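Local coordinates for protein alcohol dehydrogenase, zinc-containing (Thermotoga maritima, PDB 3IP1) that catalyses the NAD(+)-dependent oxidation of scyllo-inosose to 3-dehydro-scyllo-inosose and probably serves in myo-inositol degradation, at residues S244-V249 against I263-E268; N269-V274 against I300-W305. All coordinates share one frame; numbering follows the deposited sequence.

Contact 1: residues S244-V249 against I263-E268; sequences SEPSEV and IDPTKE
Ile263 closes its strand with its carbonyl turned toward 244-249: Glu245 N donates to Ile263 O at 2.9 Å, and a C=O...N angle of 176° puts the donor almost along the carbonyl axis. The same oxygen also meets Ser244 CA in a CA-H...O contact, alongside the parallel bridge between Ser244 and Ile263. Asp264 follows, CG anti to its backbone N, and OD1 takes two bonds from Thr266: N at 3.2 Å, the donor 45° out of the carboxylate plane, and OG1 at 2.8 Å. The first makes an Asx turn, and OD1 also lies against Pro246 CA. An alanine in place of Asp264 would remove both OD1 bonds and would probably loosen the turn that sets Pro265 and Thr266 against Pro246. In the Rossmann fold of this NAD-dependent enzyme, the segments start at the ends of the parallel strands 240-244 and 261-263 and run on into the loops; Glu245, which by similarity probably binds NAD(+), has its CB directed away from 263-268, and its OE2 accepts from Gly222 N. Pro265 then directs its CB toward 244-249. Ser244 OG, anti to its own N, touches Pro265 CD at 3.5 Å, while Pro265 CG meets Pro246 CG at 3.9 Å, the two rings crossing at about a right angle. Beyond it, Thr266 CG2 lies 3.9 Å from Pro246 CB, while its OG1, between the backbone N and the carbonyl carbon (chi1 73°), is placed to bond Asp264 OD1.

Contact 2: residues N269-V274 against I300-W305; sequences NFVEAV and IEEVIW
Val303 and Val271 both direct their CB atoms at the opposite helix, and their CA atoms, 5.8 Å apart, are the nearest pair across the two segments. Val303 CG2, anti to its carbonyl carbon, lies over the backbone of the other helix, 3.9 Å from Val271 CA. Its CG1, anti to the backbone N (chi1 168°), meets Val274 CG1 at 3.7 Å, the two valines crossing at about a right angle. Phe270 adds only its CE2, which approaches Val303 CG2 obliquely; one face of its ring is covered instead by Val274 CG2, 3.7 Å above the plane and offset toward the rim. The short helical segments run in roughly the same direction, crossing at -35° with axes 9.3 Å apart at closest approach. Such near-parallel packing suits helices laid side by side on a parallel sheet, here that of the Rossmann fold: Phe270 and Val274 reach strand 216-220, and Val303 reaches Phe286 of strand 285-288. On the other flank the extended Glu302 chain, with CG anti to its N, crosses Val271 at about a right angle, so that OE2 comes to 3.6 Å from Val271 CG1 and OE1 to 3.7 Å from Val271 CG2. Arg306 NH1 forms salt bridges to both Glu302 OE2 and Glu272 OE2, which probably eases the repulsion between these carboxylates, whose OE2 atoms are 4.6 Å apart.

Overall arrangement
The two contacts follow one another along the chain, 263-268 leading directly into 269-274, and their centres are about 15 Å apart. Side chains join them: Ser244 OG lies 3.5 Å from Phe270 CD1, and Ile263 CD1 meets Val274 CG2 at 3.7 Å and Ala273 CB at 3.8 Å. Strand ends in contact 1 thus pack against the first helix of contact 2, whose other flank carries 300-305. Contact 1 itself holds Glu245 of the NAD(+) site inferred by similarity, its side chain about 4 Å from that of Arg250 and about 10 Å from that of Ile225; contact 2 stands back from it, the Phe270 side chain about 9 Å from that of Glu245.

Contact 1: residues S244-V249 against I263-E268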
loop_
_atom_site.group_PDB
_atom_site.type_symbol
_atom_site.label_atom_id
_atom_site.label_comp_id
_atom_site.label_asym_id
_atom_site.label_seq_id
_atom_site.Cartn_x
_atom_site.Cartn_y
_atom_site.Cartn_z
ATOM N N SER A 244 1.473 16.682 -23.166
ATOM C CA SER A 244 0.682 17.004 -24.348
ATOM C C SER A 244 -0.097 18.298 -24.103
ATOM O O SER A 244 -0.896 18.373 -23.164
ATOM C CB SER A 244 -0.269 15.859 -24.689
ATOM O OG SER A 244 -1.006 16.162 -25.869
ATOM N N GLU A 245 0.167 19.312 -24.931
ATOM C CA GLU A 245 -0.409 20.660 -24.778
ATOM C C GLU A 245 -0.318 21.432 -26.105
ATOM O O GLU A 245 0.770 21.519 -26.688
ATOM C CB GLU A 245 0.331 21.431 -23.667
ATOM C CG GLU A 245 -0.057 22.891 -23.505
ATOM C CD GLU A 245 -1.567 23.098 -23.337
ATOM O OE1 GLU A 245 -2.137 23.914 -24.092
ATOM O OE2 GLU A 245 -2.188 22.439 -22.475
ATOM N N PRO A 246 -1.462 21.970 -26.595
ATOM C CA PRO A 246 -1.481 22.731 -27.861
ATOM C C PRO A 246 -0.802 24.095 -27.788
ATOM O O PRO A 246 -0.277 24.556 -28.793
ATOM C CB PRO A 246 -2.975 22.911 -28.151
ATOM C CG PRO A 246 -3.678 21.928 -27.290
ATOM C CD PRO A 246 -2.822 21.702 -26.094
ATOM N N SER A 247 -0.826 24.731 -26.619
ATOM C CA SER A 247 -0.135 26.013 -26.369
ATOM C C SER A 247 1.397 25.900 -26.375
ATOM O O SER A 247 1.987 25.206 -25.530
ATOM C CB SER A 247 -0.586 26.600 -25.023
ATOM O OG SER A 247 0.346 27.558 -24.551
ATOM N N GLU A 248 2.034 26.612 -27.308
ATOM C CA GLU A 248 3.488 26.562 -27.467
ATOM C C GLU A 248 4.219 27.080 -26.232
ATOM O O GLU A 248 5.204 26.482 -25.802
ATOM C CB GLU A 248 3.941 27.335 -28.705
ATOM C CG GLU A 248 5.459 27.460 -28.807
ATOM C CD GLU A 248 5.947 27.910 -30.187
ATOM O OE1 GLU A 248 5.421 28.900 -30.758
ATOM O OE2 GLU A 248 6.890 27.267 -30.695
ATOM N N VAL A 249 3.730 28.180 -25.664
ATOM C CA VAL A 249 4.384 28.767 -24.506
ATOM C C VAL A 249 4.389 27.799 -23.313
ATOM O O VAL A 249 5.351 27.753 -22.558
ATOM C CB VAL A 249 3.756 30.146 -24.116
ATOM C CG1 VAL A 249 2.384 29.990 -23.459
ATOM C CG2 VAL A 249 4.704 30.927 -23.210
ATOM N N ILE A 263 4.352 17.213 -26.783
ATOM C CA ILE A 263 3.492 16.886 -27.900
ATOM C C ILE A 263 2.450 18.000 -28.096
ATOM O O ILE A 263 1.718 18.375 -27.166
ATOM C CB ILE A 263 2.747 15.536 -27.657
ATOM C CG1 ILE A 263 3.732 14.366 -27.524
ATOM C CG2 ILE A 263 1.732 15.252 -28.773
ATOM C CD1 ILE A 263 3.085 13.055 -27.010
ATOM N N ASP A 264 2.385 18.528 -29.311
ATOM C CA ASP A 264 1.269 19.364 -29.730
ATOM C C ASP A 264 0.225 18.426 -30.341
ATOM O O ASP A 264 0.371 18.029 -31.478
ATOM C CB ASP A 264 1.767 20.404 -30.746
ATOM C CG ASP A 264 0.661 21.308 -31.276
ATOM O OD1 ASP A 264 -0.529 21.146 -30.931
ATOM O OD2 ASP A 264 1.002 22.200 -32.071
ATOM N N PRO A 265 -0.830 18.063 -29.582
ATOM C CA PRO A 265 -1.820 17.086 -30.052
ATOM C C PRO A 265 -2.577 17.506 -31.315
ATOM O O PRO A 265 -3.128 16.637 -32.016
ATOM C CB PRO A 265 -2.809 16.979 -28.876
ATOM C CG PRO A 265 -2.677 18.272 -28.136
ATOM C CD PRO A 265 -1.225 18.675 -28.297
ATOM N N THR A 266 -2.610 18.814 -31.598
ATOM C CA THR A 266 -3.341 19.331 -32.757
ATOM C C THR A 266 -2.562 19.161 -34.067
ATOM O O THR A 266 -3.153 19.224 -35.145
ATOM C CB THR A 266 -3.750 20.824 -32.588
ATOM O OG1 THR A 266 -2.590 21.670 -32.716
ATOM C CG2 THR A 266 -4.452 21.067 -31.230
ATOM N N LYS A 267 -1.252 18.935 -33.975
ATOM C CA LYS A 267 -0.407 18.812 -35.160
ATOM C C LYS A 267 0.403 17.522 -35.166
ATOM O O LYS A 267 1.139 17.247 -36.115
ATOM C CB LYS A 267 0.544 20.000 -35.261
ATOM C CG LYS A 267 -0.156 21.322 -35.516
ATOM C CD LYS A 267 0.842 22.453 -35.646
ATOM C CE LYS A 267 0.140 23.684 -36.192
ATOM N NZ LYS A 267 0.874 24.911 -35.798
ATOM N N GLU A 268 0.266 16.738 -34.100
ATOM C CA GLU A 268 0.978 15.480 -33.993
ATOM C C GLU A 268 0.004 14.394 -33.586
ATOM O O GLU A 268 -1.053 14.671 -33.028
ATOM C CB GLU A 268 2.091 15.580 -32.956
ATOM C CG GLU A 268 3.211 16.543 -33.276
ATOM C CD GLU A 268 4.187 16.643 -32.127
ATOM O OE1 GLU A 268 4.366 17.755 -31.565
ATOM O OE2 GLU A 268 4.756 15.588 -31.759
#

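Contact 2: residues N269-V274 against I300-W305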
loop_
_atom_site.group_PDB
_atom_site.type_symbol
_atom_site.label_atom_id
_atom_site.label_comp_id
_atom_site.label_asym_id
_atom_site.label_seq_id
_atom_site.Cartn_x
_atom_site.Cartn_y
_atom_site.Cartn_z
ATOM N N ASN A 269 0.354 13.155 -33.881
ATOM C CA ASN A 269 -0.436 12.020 -33.432
ATOM C C ASN A 269 -0.036 11.663 -31.979
ATOM O O ASN A 269 1.029 11.102 -31.746
ATOM C CB ASN A 269 -0.206 10.845 -34.389
ATOM C CG ASN A 269 -1.122 9.672 -34.114
ATOM O OD1 ASN A 269 -1.277 9.228 -32.975
ATOM N ND2 ASN A 269 -1.706 9.130 -35.173
ATOM N N PHE A 270 -0.889 12.007 -31.018
ATOM C CA PHE A 270 -0.612 11.743 -29.591
ATOM C C PHE A 270 -0.242 10.279 -29.300
ATOM O O PHE A 270 0.799 10.014 -28.719
ATOM C CB PHE A 270 -1.793 12.179 -28.715
ATOM C CG PHE A 270 -1.656 11.809 -27.256
ATOM C CD1 PHE A 270 -1.012 12.662 -26.360
ATOM C CD2 PHE A 270 -2.206 10.634 -26.774
ATOM C CE1 PHE A 270 -0.901 12.327 -24.992
ATOM C CE2 PHE A 270 -2.102 10.288 -25.427
ATOM C CZ PHE A 270 -1.446 11.133 -24.536
ATOM N N VAL A 271 -1.096 9.353 -29.717
ATOM C CA VAL A 271 -0.890 7.928 -29.454
ATOM C C VAL A 271 0.457 7.402 -29.959
ATOM O O VAL A 271 1.225 6.820 -29.192
ATOM C CB VAL A 271 -2.052 7.075 -30.003
ATOM C CG1 VAL A 271 -1.696 5.574 -29.959
ATOM C CG2 VAL A 271 -3.341 7.347 -29.215
ATOM N N GLU A 272 0.761 7.630 -31.233
ATOM C CA GLU A 272 2.007 7.115 -31.829
ATOM C C GLU A 272 3.234 7.766 -31.213
ATOM O O GLU A 272 4.275 7.113 -31.045
ATOM C CB GLU A 272 2.044 7.326 -33.351
ATOM C CG GLU A 272 0.841 6.781 -34.110
ATOM C CD GLU A 272 0.674 5.277 -33.997
ATOM O OE1 GLU A 272 1.680 4.550 -33.834
ATOM O OE2 GLU A 272 -0.477 4.813 -34.091
ATOM N N ALA A 273 3.112 9.055 -30.893
ATOM C CA ALA A 273 4.222 9.807 -30.325
ATOM C C ALA A 273 4.549 9.281 -28.932
ATOM O O ALA A 273 5.718 9.044 -28.624
ATOM C CB ALA A 273 3.910 11.318 -30.277
ATOM N N VAL A 274 3.515 9.086 -28.109
ATOM C CA VAL A 274 3.714 8.505 -26.773
ATOM C C VAL A 274 4.334 7.102 -26.872
ATOM O O VAL A 274 5.302 6.806 -26.171
ATOM C CB VAL A 274 2.397 8.465 -25.944
ATOM C CG1 VAL A 274 2.539 7.526 -24.712
ATOM C CG2 VAL A 274 1.991 9.875 -25.502
ATOM N N ILE A 300 -5.922 8.050 -24.559
ATOM C CA ILE A 300 -5.279 7.506 -23.363
ATOM C C ILE A 300 -5.506 6.006 -23.335
ATOM O O ILE A 300 -4.578 5.228 -23.114
ATOM C CB ILE A 300 -5.855 8.114 -22.049
ATOM C CG1 ILE A 300 -5.495 9.593 -21.914
ATOM C CG2 ILE A 300 -5.316 7.363 -20.810
ATOM C CD1 ILE A 300 -6.269 10.312 -20.779
ATOM N N GLU A 301 -6.757 5.605 -23.547
ATOM C CA GLU A 301 -7.110 4.193 -23.593
ATOM C C GLU A 301 -6.367 3.439 -24.699
ATOM O O GLU A 301 -6.037 2.266 -24.536
ATOM C CB GLU A 301 -8.620 4.029 -23.751
ATOM C CG GLU A 301 -9.401 4.307 -22.469
ATOM C CD GLU A 301 -10.822 3.808 -22.577
ATOM O OE1 GLU A 301 -11.210 3.535 -23.722
ATOM O OE2 GLU A 301 -11.551 3.693 -21.554
ATOM N N GLU A 302 -6.074 4.112 -25.808
ATOM C CA GLU A 302 -5.387 3.433 -26.887
ATOM C C GLU A 302 -3.922 3.184 -26.529
ATOM O O GLU A 302 -3.381 2.109 -26.833
ATOM C CB GLU A 302 -5.512 4.171 -28.231
ATOM C CG GLU A 302 -5.114 3.248 -29.395
ATOM C CD GLU A 302 -4.910 3.955 -30.733
ATOM O OE1 GLU A 302 -5.559 4.993 -30.978
ATOM O OE2 GLU A 302 -4.102 3.454 -31.549
ATOM N N VAL A 303 -3.280 4.171 -25.905
ATOM C CA VAL A 303 -1.931 3.977 -25.397
ATOM C C VAL A 303 -1.889 2.851 -24.344
ATOM O O VAL A 303 -1.047 1.949 -24.425
ATOM C CB VAL A 303 -1.331 5.259 -24.800
ATOM C CG1 VAL A 303 -0.056 4.917 -24.034
ATOM C CG2 VAL A 303 -1.032 6.288 -25.911
ATOM N N ILE A 304 -2.801 2.890 -23.378
ATOM C CA ILE A 304 -2.810 1.896 -22.319
ATOM C C ILE A 304 -2.936 0.507 -22.958
ATOM O O ILE A 304 -2.175 -0.404 -22.634
ATOM C CB ILE A 304 -3.937 2.148 -21.276
ATOM C CG1 ILE A 304 -3.624 3.399 -20.423
ATOM C CG2 ILE A 304 -4.087 0.942 -20.369
ATOM C CD1 ILE A 304 -4.806 3.857 -19.468
ATOM N N TRP A 305 -3.878 0.382 -23.892
ATOM C CA TRP A 305 -4.151 -0.869 -24.583
ATOM C C TRP A 305 -2.921 -1.390 -25.326
ATOM O O TRP A 305 -2.519 -2.525 -25.130
ATOM C CB TRP A 305 -5.307 -0.698 -25.565
ATOM C CG TRP A 305 -5.701 -1.981 -26.240
ATOM C CD1 TRP A 305 -5.380 -2.376 -27.513
ATOM C CD2 TRP A 305 -6.480 -3.045 -25.673
ATOM N NE1 TRP A 305 -5.923 -3.617 -27.776
ATOM C CE2 TRP A 305 -6.607 -4.049 -26.668
ATOM C CE3 TRP A 305 -7.091 -3.242 -24.426
ATOM C CZ2 TRP A 305 -7.322 -5.233 -26.455
ATOM C CZ3 TRP A 305 -7.804 -4.412 -24.213
ATOM C CH2 TRP A 305 -7.906 -5.401 -25.223
#